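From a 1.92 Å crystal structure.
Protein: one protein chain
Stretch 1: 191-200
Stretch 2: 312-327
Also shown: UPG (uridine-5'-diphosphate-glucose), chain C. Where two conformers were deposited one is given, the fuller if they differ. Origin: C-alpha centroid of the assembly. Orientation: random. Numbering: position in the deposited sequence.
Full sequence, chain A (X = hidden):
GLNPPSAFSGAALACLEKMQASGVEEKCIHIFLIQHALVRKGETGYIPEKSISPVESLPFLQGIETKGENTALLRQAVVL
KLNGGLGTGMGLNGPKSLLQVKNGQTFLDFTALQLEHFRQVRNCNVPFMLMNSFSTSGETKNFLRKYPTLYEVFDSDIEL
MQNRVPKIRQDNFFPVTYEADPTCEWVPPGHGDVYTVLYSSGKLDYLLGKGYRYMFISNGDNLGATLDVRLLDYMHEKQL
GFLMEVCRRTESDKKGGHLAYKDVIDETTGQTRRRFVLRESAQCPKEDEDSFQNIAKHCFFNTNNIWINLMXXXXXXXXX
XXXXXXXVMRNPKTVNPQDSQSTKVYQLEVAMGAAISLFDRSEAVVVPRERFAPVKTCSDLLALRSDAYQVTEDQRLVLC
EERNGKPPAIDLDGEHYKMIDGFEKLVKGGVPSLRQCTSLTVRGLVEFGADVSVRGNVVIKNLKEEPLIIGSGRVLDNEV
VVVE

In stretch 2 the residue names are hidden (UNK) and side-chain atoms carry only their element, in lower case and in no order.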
# COMPACT_ATOMS: atom_id res chain seq x y z
N HIS A 191 0.56 7.07 -3.94
CA HIS A 191 0.79 6.19 -5.07
C HIS A 191 -0.08 6.51 -6.32
O HIS A 191 0.25 6.11 -7.43
CB HIS A 191 0.76 4.68 -4.65
CG HIS A 191 -0.39 4.33 -3.74
ND1 HIS A 191 -1.70 4.33 -4.17
CD2 HIS A 191 -0.43 4.04 -2.42
CE1 HIS A 191 -2.50 4.03 -3.15
NE2 HIS A 191 -1.75 3.85 -2.07
N GLY A 192 -1.17 7.26 -6.15
CA GLY A 192 -1.92 7.79 -7.30
C GLY A 192 -1.04 8.59 -8.24
O GLY A 192 -1.39 8.76 -9.42
N ASP A 193 0.12 9.05 -7.71
CA ASP A 193 1.13 9.86 -8.38
C ASP A 193 1.76 9.10 -9.55
O ASP A 193 2.27 9.69 -10.48
CB ASP A 193 2.22 10.26 -7.37
CG ASP A 193 3.11 11.42 -7.81
OD1 ASP A 193 2.66 12.35 -8.52
OD2 ASP A 193 4.29 11.45 -7.38
N VAL A 194 1.69 7.77 -9.50
CA VAL A 194 2.30 6.92 -10.53
C VAL A 194 1.99 7.27 -12.00
O VAL A 194 2.86 7.19 -12.86
CB VAL A 194 2.01 5.41 -10.26
CG1 VAL A 194 0.49 5.08 -10.43
CG2 VAL A 194 2.89 4.55 -11.16
N TYR A 195 0.75 7.68 -12.27
CA TYR A 195 0.32 7.87 -13.65
C TYR A 195 1.01 9.10 -14.27
O TYR A 195 1.63 8.99 -15.34
CB TYR A 195 -1.21 7.95 -13.76
CG TYR A 195 -1.96 6.77 -13.14
CD1 TYR A 195 -1.87 5.47 -13.68
CD2 TYR A 195 -2.77 6.96 -12.02
CE1 TYR A 195 -2.56 4.39 -13.09
CE2 TYR A 195 -3.47 5.89 -11.44
CZ TYR A 195 -3.36 4.60 -11.98
OH TYR A 195 -4.07 3.56 -11.40
N THR A 196 0.94 10.22 -13.58
CA THR A 196 1.66 11.46 -13.97
C THR A 196 3.19 11.31 -13.99
O THR A 196 3.85 11.80 -14.91
CB THR A 196 1.23 12.68 -13.12
OG1 THR A 196 1.83 13.89 -13.63
CG2 THR A 196 1.61 12.51 -11.67
N VAL A 197 3.73 10.58 -13.04
CA VAL A 197 5.17 10.29 -13.03
C VAL A 197 5.60 9.48 -14.25
O VAL A 197 6.59 9.84 -14.92
CB VAL A 197 5.58 9.60 -11.73
CG1 VAL A 197 7.01 9.07 -11.83
CG2 VAL A 197 5.41 10.57 -10.54
N LEU A 198 4.86 8.41 -14.54
CA LEU A 198 5.09 7.60 -15.75
C LEU A 198 5.02 8.46 -17.03
O LEU A 198 5.85 8.31 -17.93
CB LEU A 198 4.09 6.42 -15.83
CG LEU A 198 4.43 5.13 -15.07
CD1 LEU A 198 3.28 4.09 -15.23
CD2 LEU A 198 5.79 4.57 -15.49
N TYR A 199 4.02 9.34 -17.09
CA TYR A 199 3.76 10.20 -18.26
C TYR A 199 4.83 11.28 -18.40
O TYR A 199 5.47 11.39 -19.43
CB TYR A 199 2.38 10.87 -18.15
CG TYR A 199 1.94 11.64 -19.40
CD1 TYR A 199 1.80 10.98 -20.64
CD2 TYR A 199 1.65 13.01 -19.35
CE1 TYR A 199 1.39 11.66 -21.75
CE2 TYR A 199 1.23 13.70 -20.47
CZ TYR A 199 1.11 13.02 -21.67
OH TYR A 199 0.71 13.70 -22.79
N SER A 200 5.00 12.05 -17.33
CA SER A 200 5.91 13.19 -17.39
C SER A 200 7.40 12.83 -17.37
O SER A 200 8.23 13.63 -17.83
CB SER A 200 5.56 14.23 -16.32
OG SER A 200 4.46 15.01 -16.76
N UNK A 312 -3.69 2.65 -23.33
CA UNK A 312 -4.90 3.33 -22.82
C UNK A 312 -4.52 4.48 -21.88
O UNK A 312 -5.07 5.58 -21.98
c UNK A 312 -5.87 2.37 -22.13
o UNK A 312 -7.80 3.13 -24.12
c UNK A 312 -7.24 2.02 -24.27
c UNK A 312 -6.57 1.37 -23.07
o UNK A 312 -7.19 1.43 -25.37
N UNK A 313 -3.59 4.24 -20.96
CA UNK A 313 -3.08 5.33 -20.12
C UNK A 313 -2.53 6.47 -20.96
O UNK A 313 -2.82 7.64 -20.69
c UNK A 313 -2.03 4.85 -19.12
c UNK A 313 -2.45 6.39 -17.15
c UNK A 313 -0.07 5.56 -17.63
c UNK A 313 -1.45 5.94 -18.24
N UNK A 314 -1.75 6.13 -21.98
CA UNK A 314 -1.14 7.14 -22.82
C UNK A 314 -2.22 8.01 -23.47
O UNK A 314 -2.13 9.24 -23.43
n UNK A 314 1.74 8.72 -26.98
c UNK A 314 -0.26 6.48 -23.89
c UNK A 314 0.23 7.42 -24.97
c UNK A 314 1.72 9.34 -25.60
c UNK A 314 1.40 8.29 -24.53
N UNK A 315 -3.22 7.34 -24.05
CA UNK A 315 -4.36 8.00 -24.70
C UNK A 315 -5.17 8.88 -23.74
O UNK A 315 -5.60 9.97 -24.12
c UNK A 315 -5.37 5.01 -27.00
c UNK A 315 -5.27 6.96 -25.37
c UNK A 315 -6.45 5.35 -28.01
n UNK A 315 -7.02 4.13 -28.68
c UNK A 315 -4.60 6.25 -26.54
N UNK A 316 -5.35 8.43 -22.50
CA UNK A 316 -6.03 9.24 -21.50
C UNK A 316 -5.21 10.48 -21.13
O UNK A 316 -5.73 11.60 -21.17
c UNK A 316 -6.37 8.42 -20.26
s UNK A 316 -7.97 7.84 -18.07
c UNK A 316 -7.46 9.01 -19.36
c UNK A 316 -7.69 6.29 -18.93
N UNK A 317 -3.93 10.28 -20.82
CA UNK A 317 -3.05 11.37 -20.39
C UNK A 317 -2.96 12.46 -21.46
O UNK A 317 -3.05 13.65 -21.12
c UNK A 317 -1.59 9.88 -18.81
s UNK A 317 -2.22 10.47 -17.24
c UNK A 317 -1.65 10.85 -20.00
c UNK A 317 -0.91 11.59 -16.75
N UNK A 318 -2.79 12.06 -22.72
CA UNK A 318 -2.78 12.99 -23.85
C UNK A 318 -4.09 13.76 -23.92
O UNK A 318 -4.09 14.99 -24.00
c UNK A 318 -2.58 12.24 -25.18
o UNK A 318 -0.87 11.04 -26.34
c UNK A 318 -1.11 11.93 -25.49
o UNK A 318 -0.22 12.60 -24.92
N UNK A 319 -5.19 13.02 -23.88
CA UNK A 319 -6.54 13.57 -23.95
C UNK A 319 -6.77 14.63 -22.86
O UNK A 319 -7.23 15.73 -23.14
o UNK A 319 -10.50 11.39 -22.76
o UNK A 319 -9.85 10.59 -24.70
c UNK A 319 -9.85 11.48 -23.82
c UNK A 319 -9.00 12.72 -24.05
c UNK A 319 -7.54 12.42 -23.82
N UNK A 320 -6.39 14.30 -21.63
CA UNK A 320 -6.65 15.16 -20.48
C UNK A 320 -5.49 16.12 -20.16
O UNK A 320 -5.48 16.77 -19.11
c UNK A 320 -9.11 13.10 -18.55
c UNK A 320 -7.02 14.29 -19.28
n UNK A 320 -9.77 14.21 -18.18
o UNK A 320 -9.32 11.99 -18.02
c UNK A 320 -8.09 13.27 -19.63
N UNK A 321 -4.53 16.21 -21.09
CA UNK A 321 -3.40 17.14 -21.03
C UNK A 321 -2.54 16.93 -19.78
O UNK A 321 -2.20 17.87 -19.05
c UNK A 321 -5.97 19.95 -21.71
c UNK A 321 -4.48 19.18 -23.59
c UNK A 321 -3.88 18.61 -21.16
c UNK A 321 -5.00 18.87 -22.19
N UNK A 322 -2.20 15.66 -19.54
CA UNK A 322 -1.39 15.24 -18.38
C UNK A 322 -2.04 15.35 -17.01
O UNK A 322 -1.37 15.14 -16.00
N UNK A 323 -3.35 15.65 -16.96
CA UNK A 323 -4.05 15.90 -15.68
C UNK A 323 -5.24 14.94 -15.43
O UNK A 323 -6.38 15.23 -15.84
c UNK A 323 -5.16 17.72 -14.22
c UNK A 323 -4.45 17.43 -15.54
c UNK A 323 -3.22 18.30 -15.65
N UNK A 324 -4.97 13.80 -14.77
CA UNK A 324 -6.05 12.89 -14.34
C UNK A 324 -6.85 13.49 -13.18
O UNK A 324 -6.28 14.09 -12.27
c UNK A 324 -5.50 11.53 -13.89
c UNK A 324 -5.73 10.38 -16.16
c UNK A 324 -4.34 9.34 -14.33
c UNK A 324 -4.83 10.65 -14.94
N UNK A 325 -8.17 13.30 -13.22
CA UNK A 325 -9.07 13.83 -12.20
C UNK A 325 -9.20 12.85 -11.03
O UNK A 325 -10.32 12.51 -10.66
c UNK A 325 -12.97 12.92 -15.34
n UNK A 325 -12.37 14.08 -15.60
n UNK A 325 -13.27 12.56 -14.10
c UNK A 325 -10.48 14.07 -12.78
c UNK A 325 -10.54 14.88 -14.06
c UNK A 325 -11.98 15.06 -14.58
n UNK A 325 -13.28 12.10 -16.34
N UNK A 326 -8.08 12.39 -10.47
CA UNK A 326 -8.14 11.53 -9.29
C UNK A 326 -8.66 12.33 -8.10
O UNK A 326 -8.30 13.49 -7.94
c UNK A 326 -6.76 10.93 -8.98
c UNK A 326 -6.18 9.85 -9.91
c UNK A 326 -6.99 8.57 -9.86
c UNK A 326 -4.75 9.53 -9.49
N UNK A 327 -9.50 11.72 -7.26
CA UNK A 327 -10.00 12.46 -6.08
C UNK A 327 -8.92 12.73 -5.03
O UNK A 327 -8.15 11.82 -4.64
c UNK A 327 -10.04 10.35 -7.32
c UNK A 327 -11.09 11.55 -5.51
c UNK A 327 -10.80 10.21 -6.03
N1 UPG C . 3.50 4.62 -1.65
C2 UPG C . 4.20 5.27 -2.69
N3 UPG C . 4.04 6.64 -2.80
C4 UPG C . 3.24 7.37 -1.96
C5 UPG C . 2.52 6.73 -0.94
C6 UPG C . 2.64 5.36 -0.78
O2 UPG C . 4.97 4.71 -3.48
O4 UPG C . 3.18 8.60 -2.15
C1C UPG C . 3.64 3.13 -1.49
C2C UPG C . 3.92 2.53 -0.11
O2C UPG C . 5.32 2.60 0.21
C3C UPG C . 3.48 1.09 -0.36
C4C UPG C . 2.26 1.27 -1.24
O4C UPG C . 2.36 2.58 -1.86
O3C UPG C . 4.49 0.43 -1.12
C5C UPG C . 0.94 1.25 -0.41
O5C UPG C . 0.79 2.35 0.45
PA UPG C . 0.19 2.16 1.94
O1A UPG C . 0.93 1.01 2.51
O2A UPG C . 0.15 3.44 2.67
O3A UPG C . -1.34 1.65 1.62
PB UPG C . -2.67 2.56 1.42
O1B UPG C . -2.37 3.58 0.39
O2B UPG C . -3.25 2.98 2.74
O3B UPG C . -3.67 1.42 0.89
C1' UPG C . -3.39 0.78 -0.41
C2' UPG C . -4.57 1.02 -1.34
C3' UPG C . -5.81 0.46 -0.66
C4' UPG C . -5.62 -1.04 -0.43
C5' UPG C . -4.34 -1.30 0.41
C6' UPG C . -3.97 -2.76 0.38
O2' UPG C . -4.76 2.43 -1.60
O3' UPG C . -6.95 0.76 -1.45
O4' UPG C . -6.75 -1.60 0.22
O5' UPG C . -3.18 -0.61 -0.12
O6' UPG C . -3.05 -3.03 1.43
O HOH W 1 1.02 14.35 -16.34

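Position 312 lies in a helix already under way, with three carbons in its side chain, the third carrying two oxygens; it touches nothing on stretch 1 and is E312. At 313 four carbons fork at the second, and a methyl lies against the Y195 ring: this is L313, with CD1 3.6 Å from Y195 CD1 and CD2 4.4 Å from L198 CD1. Its CB points toward stretch 1, and with chi1 t and chi2 p one methyl meets Y195 and the other L198.

Position 314 runs four carbons in a row to a nitrogen, and its chain passes the edge of the Y199 ring. It is K314, whose CD is 4.4 Å from Y199 CE1. Position 315 has the same composition but points its CB away and touches nothing on stretch 1, so K315 is left to solvent. At 316 two carbons, a sulfur and a carbon follow without branching, out of reach of stretch 1: M316.

Position 317 repeats that unbranched pattern, but here the chain is buried against the partner helix. It is M317, with three m rotamers. Its CB sits over the face of the Y199 ring, 3.5 Å from Y199 CD1, and the chain then curls so that CE comes 3.8 Å from T196 CA and 3.9 Å from Y195 O.

At 318 two carbons end in two oxygens, one beside the Y199 hydroxyl. This is D318: its CB points sideways, yet the carboxylate comes nearer, and Y199 OH donates a hydrogen bond to D318 OD1 at 2.6 Å. The other oxygen, D318 OD2, forms a salt bridge with K314 NZ at 3.6 Å, one helical turn back.

Position 319, three carbons with two oxygens on the third, leads away and is E319. Position 320 has three carbons, the third bearing one oxygen and one nitrogen; it leaves helical phi/psi and touches nothing on stretch 1, as Q320. Four carbons forked at the second, pointing away, make 321 L321.

Position 322 has no side-chain atoms and lies against Y199: G322, with CA 3.7 Å from Y199 CE2. Its phi of 69° favours glycine, and an ideal CB would stand only 3.4 Å from Y199 CE2. A water donates to both G322 O (2.5 Å) and T196 OG1 (2.9 Å). At 323 one carbon carries two more, pointing away: V323, closing the type I' turn begun at Q320.

Position 324, four carbons forked at the second, reaches Y195; L324 CD1 is 3.5 Å from Y195 CB. Three carbons, a nitrogen and a carbon with two nitrogens make 325 the exposed R325. Position 326, again a forked four-carbon chain, is L326, its CD1 3.4 Å from G192 O and at the edge of the Y195 ring. Three carbons closing onto the backbone nitrogen make 327 P327.

The helices cross nearly at right angles, 87°, with axes 10.8 Å apart at closest approach. Two tyrosines bridge that gap: Y195 packs among leucines, while Y199 packs one face on M317 CB, with G322 CA close to CE2 on the same side of the ring, and its hydroxyl is tied to D318.

Stretch 2, residues 312-327: ELKKMMDEQLGVLRLP
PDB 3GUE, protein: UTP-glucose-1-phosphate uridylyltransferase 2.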